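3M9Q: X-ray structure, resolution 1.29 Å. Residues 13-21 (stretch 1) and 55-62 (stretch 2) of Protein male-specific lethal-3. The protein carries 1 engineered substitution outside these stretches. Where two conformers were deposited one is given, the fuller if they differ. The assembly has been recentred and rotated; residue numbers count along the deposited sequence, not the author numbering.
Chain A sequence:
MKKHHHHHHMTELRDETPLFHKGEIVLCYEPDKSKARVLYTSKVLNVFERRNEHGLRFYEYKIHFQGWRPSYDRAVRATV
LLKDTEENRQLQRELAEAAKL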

ATOM      1  N   LEU A  13      -7.323 -21.902  -4.425  0.50 16.76           N
ATOM      2  CA  LEU A  13      -7.389 -20.572  -3.755  0.50 15.82           C
ATOM      3  C   LEU A  13      -8.792 -19.958  -3.799  0.50 15.47           C
ATOM      4  O   LEU A  13      -9.765 -20.613  -4.198  0.50 15.08           O
ATOM      5  CB  LEU A  13      -6.368 -19.615  -4.367  0.50 15.72           C
ATOM      6  N   ARG A  14      -8.871 -18.688  -3.401  0.50 14.83           N
ATOM      7  CA  ARG A  14     -10.132 -18.056  -2.992  0.50 14.72           C
ATOM      8  C   ARG A  14     -10.155 -16.530  -3.129  0.50 13.90           C
ATOM      9  O   ARG A  14      -9.150 -15.846  -2.927  0.50 12.65           O
ATOM     10  CB  ARG A  14     -10.389 -18.401  -1.531  0.50 15.98           C
ATOM     11  CG  ARG A  14     -11.026 -17.281  -0.739  0.50 16.80           C
ATOM     12  CD  ARG A  14     -10.322 -17.109   0.586  0.50 17.86           C
ATOM     13  NE  ARG A  14     -10.175 -18.385   1.272  0.50 18.37           N
ATOM     14  N   ASP A  15     -11.334 -15.997  -3.412  1.00 12.14           N
ATOM     15  CA  ASP A  15     -11.467 -14.580  -3.764  1.00 11.60           C
ATOM     16  C   ASP A  15     -10.925 -13.710  -2.641  1.00 13.20           C
ATOM     17  O   ASP A  15     -11.197 -13.950  -1.462  1.00 13.80           O
ATOM     18  CB  ASP A  15     -12.934 -14.158  -3.913  1.00 10.40           C
ATOM     19  CG  ASP A  15     -13.589 -14.597  -5.213  1.00 10.03           C
ATOM     20  OD1 ASP A  15     -12.913 -14.944  -6.198  1.00  9.78           O
ATOM     21  OD2 ASP A  15     -14.845 -14.526  -5.220  1.00  9.85           O
ATOM     22  N   GLU A  16     -10.200 -12.671  -3.022  1.00 10.13           N
ATOM     23  CA  GLU A  16      -9.965 -11.559  -2.118  1.00 11.15           C
ATOM     24  C   GLU A  16     -11.229 -10.737  -1.958  1.00 11.44           C
ATOM     25  O   GLU A  16     -12.147 -10.795  -2.775  1.00 11.91           O
ATOM     26  CB  GLU A  16      -8.891 -10.612  -2.652  1.00 10.99           C
ATOM     27  CG  GLU A  16      -7.468 -11.154  -2.686  1.00 12.38           C
ATOM     28  CD  GLU A  16      -6.442 -10.082  -3.054  1.00 12.61           C
ATOM     29  OE1 GLU A  16      -6.818  -8.935  -3.354  1.00 11.32           O
ATOM     30  OE2 GLU A  16      -5.231 -10.392  -3.016  1.00 14.68           O
ATOM     31  N   THR A  17     -11.251  -9.975  -0.883  1.00 12.29           N
ATOM     32  CA  THR A  17     -12.226  -8.920  -0.668  1.00 12.67           C
ATOM     33  C   THR A  17     -11.499  -7.591  -0.877  1.00 11.73           C
ATOM     34  O   THR A  17     -10.344  -7.467  -0.482  1.00 11.47           O
ATOM     35  CB  THR A  17     -12.765  -8.992   0.777  1.00 13.53           C
ATOM     36  OG1 THR A  17     -13.417 -10.255   0.967  1.00 15.07           O
ATOM     37  CG2 THR A  17     -13.729  -7.863   1.070  1.00 14.49           C
ATOM     38  N   PRO A  18     -12.154  -6.599  -1.493  1.00 11.53           N
ATOM     39  CA  PRO A  18     -11.482  -5.308  -1.596  1.00 11.93           C
ATOM     40  C   PRO A  18     -11.453  -4.636  -0.242  1.00 11.97           C
ATOM     41  O   PRO A  18     -12.468  -4.603   0.454  1.00 13.30           O
ATOM     42  CB  PRO A  18     -12.359  -4.537  -2.578  1.00 12.94           C
ATOM     43  CG  PRO A  18     -13.716  -5.128  -2.424  1.00 13.00           C
ATOM     44  CD  PRO A  18     -13.520  -6.569  -2.049  1.00 12.51           C
ATOM     45  N   LEU A  19     -10.290  -4.136   0.141  1.00 11.28           N
ATOM     46  CA  LEU A  19     -10.060  -3.689   1.517  1.00 11.60           C
ATOM     47  C   LEU A  19      -9.844  -2.202   1.656  1.00 10.97           C
ATOM     48  O   LEU A  19      -9.897  -1.669   2.762  1.00 11.84           O
ATOM     49  CB  LEU A  19      -8.870  -4.426   2.111  1.00 12.39           C
ATOM     50  CG  LEU A  19      -9.031  -5.942   2.226  1.00 13.11           C
ATOM     51  CD1 LEU A  19      -7.816  -6.525   2.923  1.00 14.74           C
ATOM     52  CD2 LEU A  19     -10.305  -6.318   2.962  1.00 14.50           C
ATOM     53  N   PHE A  20      -9.591  -1.548   0.530  1.00 10.53           N
ATOM     54  CA  PHE A  20      -9.335  -0.099   0.483  1.00 10.37           C
ATOM     55  C   PHE A  20     -10.141   0.505  -0.649  1.00 10.58           C
ATOM     56  O   PHE A  20     -10.525  -0.202  -1.587  1.00 11.61           O
ATOM     57  CB  PHE A  20      -7.834   0.181   0.293  1.00 10.26           C
ATOM     58  CG  PHE A  20      -6.961  -0.495   1.315  1.00  9.54           C
ATOM     59  CD1 PHE A  20      -6.705   0.103   2.540  1.00  9.92           C
ATOM     60  CD2 PHE A  20      -6.407  -1.736   1.063  1.00 10.50           C
ATOM     61  CE1 PHE A  20      -5.914  -0.535   3.470  1.00 10.45           C
ATOM     62  CE2 PHE A  20      -5.635  -2.374   1.990  1.00 11.41           C
ATOM     63  CZ  PHE A  20      -5.383  -1.776   3.194  1.00 11.27           C
ATOM     64  N   HIS A  21     -10.382   1.803  -0.581  1.00 11.38           N
ATOM     65  CA  HIS A  21     -11.228   2.478  -1.566  1.00 12.34           C
ATOM     66  C   HIS A  21     -10.546   3.674  -2.199  1.00 11.11           C
ATOM     67  O   HIS A  21      -9.635   4.270  -1.627  1.00 10.86           O
ATOM     68  CB  HIS A  21     -12.557   2.913  -0.930  1.00 14.21           C
ATOM     69  CG  HIS A  21     -12.406   3.887   0.197  1.00 15.57           C
ATOM     70  ND1 HIS A  21     -12.328   3.496   1.519  1.00 17.21           N
ATOM     71  CD2 HIS A  21     -12.319   5.236   0.199  1.00 16.32           C
ATOM     72  CE1 HIS A  21     -12.201   4.565   2.284  1.00 17.02           C
ATOM     73  NE2 HIS A  21     -12.185   5.635   1.510  1.00 17.44           N
ATOM     74  N   GLY A  55      -9.172 -18.480 -11.531  1.00 15.81           N
ATOM     75  CA  GLY A  55     -10.482 -17.840 -11.706  1.00 14.80           C
ATOM     76  C   GLY A  55     -10.978 -17.103 -10.473  1.00 13.40           C
ATOM     77  O   GLY A  55     -12.165 -16.776 -10.373  1.00 14.08           O
ATOM     78  N   LEU A  56     -10.079 -16.852  -9.532  1.00 12.21           N
ATOM     79  CA  LEU A  56     -10.436 -16.153  -8.293  1.00 11.86           C
ATOM     80  C   LEU A  56     -10.011 -14.697  -8.343  1.00 11.35           C
ATOM     81  O   LEU A  56      -9.013 -14.324  -8.973  1.00 11.44           O
ATOM     82  CB  LEU A  56      -9.817 -16.840  -7.072  1.00 12.57           C
ATOM     83  CG  LEU A  56     -10.309 -18.260  -6.797  1.00 13.42           C
ATOM     84  CD1 LEU A  56      -9.568 -18.882  -5.620  1.00 16.19           C
ATOM     85  CD2 LEU A  56     -11.827 -18.320  -6.584  1.00 13.60           C
ATOM     86  N   ARG A  57     -10.759 -13.867  -7.636  1.00 10.93           N
ATOM     87  CA  ARG A  57     -10.573 -12.419  -7.682  1.00 11.34           C
ATOM     88  C   ARG A  57      -9.434 -11.925  -6.822  1.00 10.82           C
ATOM     89  O   ARG A  57      -9.209 -12.401  -5.707  1.00 10.97           O
ATOM     90  CB  ARG A  57     -11.840 -11.693  -7.237  1.00 12.13           C
ATOM     91  CG  ARG A  57     -13.000 -11.851  -8.175  1.00 13.58           C
ATOM     92  CD  ARG A  57     -14.271 -11.420  -7.497  1.00 15.61           C
ATOM     93  NE  ARG A  57     -15.391 -11.448  -8.421  1.00 17.64           N
ATOM     94  CZ  ARG A  57     -16.636 -11.723  -8.060  1.00 19.25           C
ATOM     95  NH1 ARG A  57     -16.891 -12.021  -6.797  1.00 19.75           N
ATOM     96  NH2 ARG A  57     -17.609 -11.727  -8.956  1.00 20.63           N
ATOM     97  N   PHE A  58      -8.731 -10.936  -7.356  1.00 10.42           N
ATOM     98  CA  PHE A  58      -7.784 -10.141  -6.569  1.00 11.01           C
ATOM     99  C   PHE A  58      -7.859  -8.694  -7.003  1.00 10.44           C
ATOM    100  O   PHE A  58      -8.419  -8.372  -8.049  1.00 11.36           O
ATOM    101  CB  PHE A  58      -6.347 -10.677  -6.630  1.00 11.68           C
ATOM    102  CG  PHE A  58      -5.690 -10.580  -7.988  1.00 12.48           C
ATOM    103  CD1 PHE A  58      -4.824  -9.534  -8.269  1.00 12.42           C
ATOM    104  CD2 PHE A  58      -5.908 -11.536  -8.966  1.00 12.93           C
ATOM    105  CE1 PHE A  58      -4.197  -9.440  -9.494  1.00 13.53           C
ATOM    106  CE2 PHE A  58      -5.272 -11.439 -10.194  1.00 13.41           C
ATOM    107  CZ  PHE A  58      -4.421 -10.383 -10.449  1.00 13.75           C
ATOM    108  N   TYR A  59      -7.318  -7.826  -6.165  1.00 10.58           N
ATOM    109  CA  TYR A  59      -7.425  -6.374  -6.364  1.00 10.55           C
ATOM    110  C   TYR A  59      -6.071  -5.716  -6.530  1.00 10.64           C
ATOM    111  O   TYR A  59      -5.132  -5.991  -5.795  1.00 11.42           O
ATOM    112  CB  TYR A  59      -8.238  -5.732  -5.223  1.00 10.25           C
ATOM    113  CG  TYR A  59      -9.632  -6.284  -5.255  1.00 10.59           C
ATOM    114  CD1 TYR A  59     -10.615  -5.698  -6.044  1.00 11.44           C
ATOM    115  CD2 TYR A  59      -9.945  -7.453  -4.576  1.00 11.17           C
ATOM    116  CE1 TYR A  59     -11.882  -6.243  -6.130  1.00 11.72           C
ATOM    117  CE2 TYR A  59     -11.207  -8.012  -4.665  1.00 11.60           C
ATOM    118  CZ  TYR A  59     -12.169  -7.403  -5.441  1.00 11.20           C
ATOM    119  OH  TYR A  59     -13.417  -7.975  -5.528  1.00 12.90           O
ATOM    120  N   GLU A  60      -5.997  -4.859  -7.538  1.00 10.78           N
ATOM    121  CA  GLU A  60      -4.826  -4.032  -7.791  1.00 11.68           C
ATOM    122  C   GLU A  60      -5.152  -2.613  -7.392  1.00 10.65           C
ATOM    123  O   GLU A  60      -6.075  -2.003  -7.924  1.00 11.57           O
ATOM    124  CB  GLU A  60      -4.447  -4.050  -9.267  1.00 14.31           C
ATOM    125  CG  GLU A  60      -3.878  -5.345  -9.745  1.00 17.06           C
ATOM    126  CD  GLU A  60      -3.246  -5.221 -11.115  1.00 19.57           C
ATOM    127  OE1 GLU A  60      -3.598  -4.287 -11.869  1.00 21.58           O
ATOM    128  OE2 GLU A  60      -2.390  -6.064 -11.423  1.00 21.76           O
ATOM    129  N   TYR A  61      -4.376  -2.097  -6.447  1.00 10.31           N
ATOM    130  CA  TYR A  61      -4.568  -0.755  -5.912  1.00 10.51           C
ATOM    131  C   TYR A  61      -3.537   0.176  -6.498  1.00 10.47           C
ATOM    132  O   TYR A  61      -2.358   0.101  -6.167  1.00 10.81           O
ATOM    133  CB  TYR A  61      -4.454  -0.779  -4.384  1.00  9.95           C
ATOM    134  CG  TYR A  61      -5.436  -1.725  -3.721  1.00  9.63           C
ATOM    135  CD1 TYR A  61      -6.695  -1.291  -3.319  1.00 10.03           C
ATOM    136  CD2 TYR A  61      -5.120  -3.060  -3.517  1.00  9.76           C
ATOM    137  CE1 TYR A  61      -7.606  -2.157  -2.723  1.00  9.86           C
ATOM    138  CE2 TYR A  61      -6.022  -3.929  -2.919  1.00  9.75           C
ATOM    139  CZ  TYR A  61      -7.266  -3.476  -2.532  1.00  9.85           C
ATOM    140  OH  TYR A  61      -8.173  -4.328  -1.935  1.00 10.59           O
ATOM    141  N   LYS A  62      -3.974   1.037  -7.404  1.00 10.22           N
ATOM    142  CA  LYS A  62      -3.092   2.080  -7.922  1.00 10.74           C
ATOM    143  C   LYS A  62      -3.000   3.175  -6.880  1.00 10.47           C
ATOM    144  O   LYS A  62      -4.017   3.723  -6.449  1.00 10.32           O
ATOM    145  CB  LYS A  62      -3.581   2.657  -9.254  1.00 12.34           C
ATOM    146  CG  LYS A  62      -2.523   3.564  -9.890  1.00 14.66           C
ATOM    147  CD  LYS A  62      -2.955   4.240 -11.170  1.00 17.57           C
ATOM    148  CE  LYS A  62      -1.793   5.046 -11.734  1.00 19.60           C
ATOM    149  NZ  LYS A  62      -2.084   5.618 -13.076  1.00 21.64           N
TER
HETATM  150  O   HOH W   1      -7.487 -14.539  -4.948  1.00 15.97           O
HETATM  151  O   HOH W   2      -4.531  -7.310  -3.560  1.00 10.69           O
HETATM  152  O   HOH W   3      -7.807  -6.959  -1.587  1.00 11.89           O

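An irregular segment, residues 13-21, runs along the strand that begins at R57, their end-to-end directions only 26° apart. The backbones lie closest at D15 and R57, CA to CA 4.6 Å, and drift apart to 8.0 Å between the CA atoms of F20 and Y61. One direct hydrogen bond joins backbone to backbone, E16 N to R57 O; in the other three a side-chain oxygen accepts from a backbone N.

R57 is held through both its backbone polar groups. R57 N donates to D15 OD1 at 2.8 Å, and R57 O accepts from E16 N at 2.9 Å, both nearly linear. The other carboxylate oxygen of D15, OD2, forms a long salt bridge to R57 NH1 at 3.6 Å. R57 O also accepts from water 1 (2.8 Å), which donates again to R14 O at 2.9 Å and so ties two acceptors that could not bond each other.

E16 points its side chain at the strand, and E16 OE1 gathers three donors: Y59 N at 3.1 Å, water 2 at 2.8 Å and water 3 at 2.8 Å. Water 2 also donates to Y59 O (2.7 Å), so both backbone polar groups of Y59 are engaged. Water 3 also donates to T17 O (2.8 Å) and accepts from Y61 OH at 2.7 Å. Y61 OH in turn accepts from L19 N at 3.0 Å, reaching where the backbones have parted. F20 N, by contrast, is buried without a partner.

Apolar and aromatic contacts accompany these bonds. P18 sets CB over the face of Y59, 3.9 Å from the ring centroid, while F20 turns its edge to the Y61 face, planes at 87° and centroids 5.6 Å apart. At the start, L13 O to L56 CD1 is 2.2 Å, too short for comfortable packing; L13 and R14 are incompletely modelled, each with two deposited conformers.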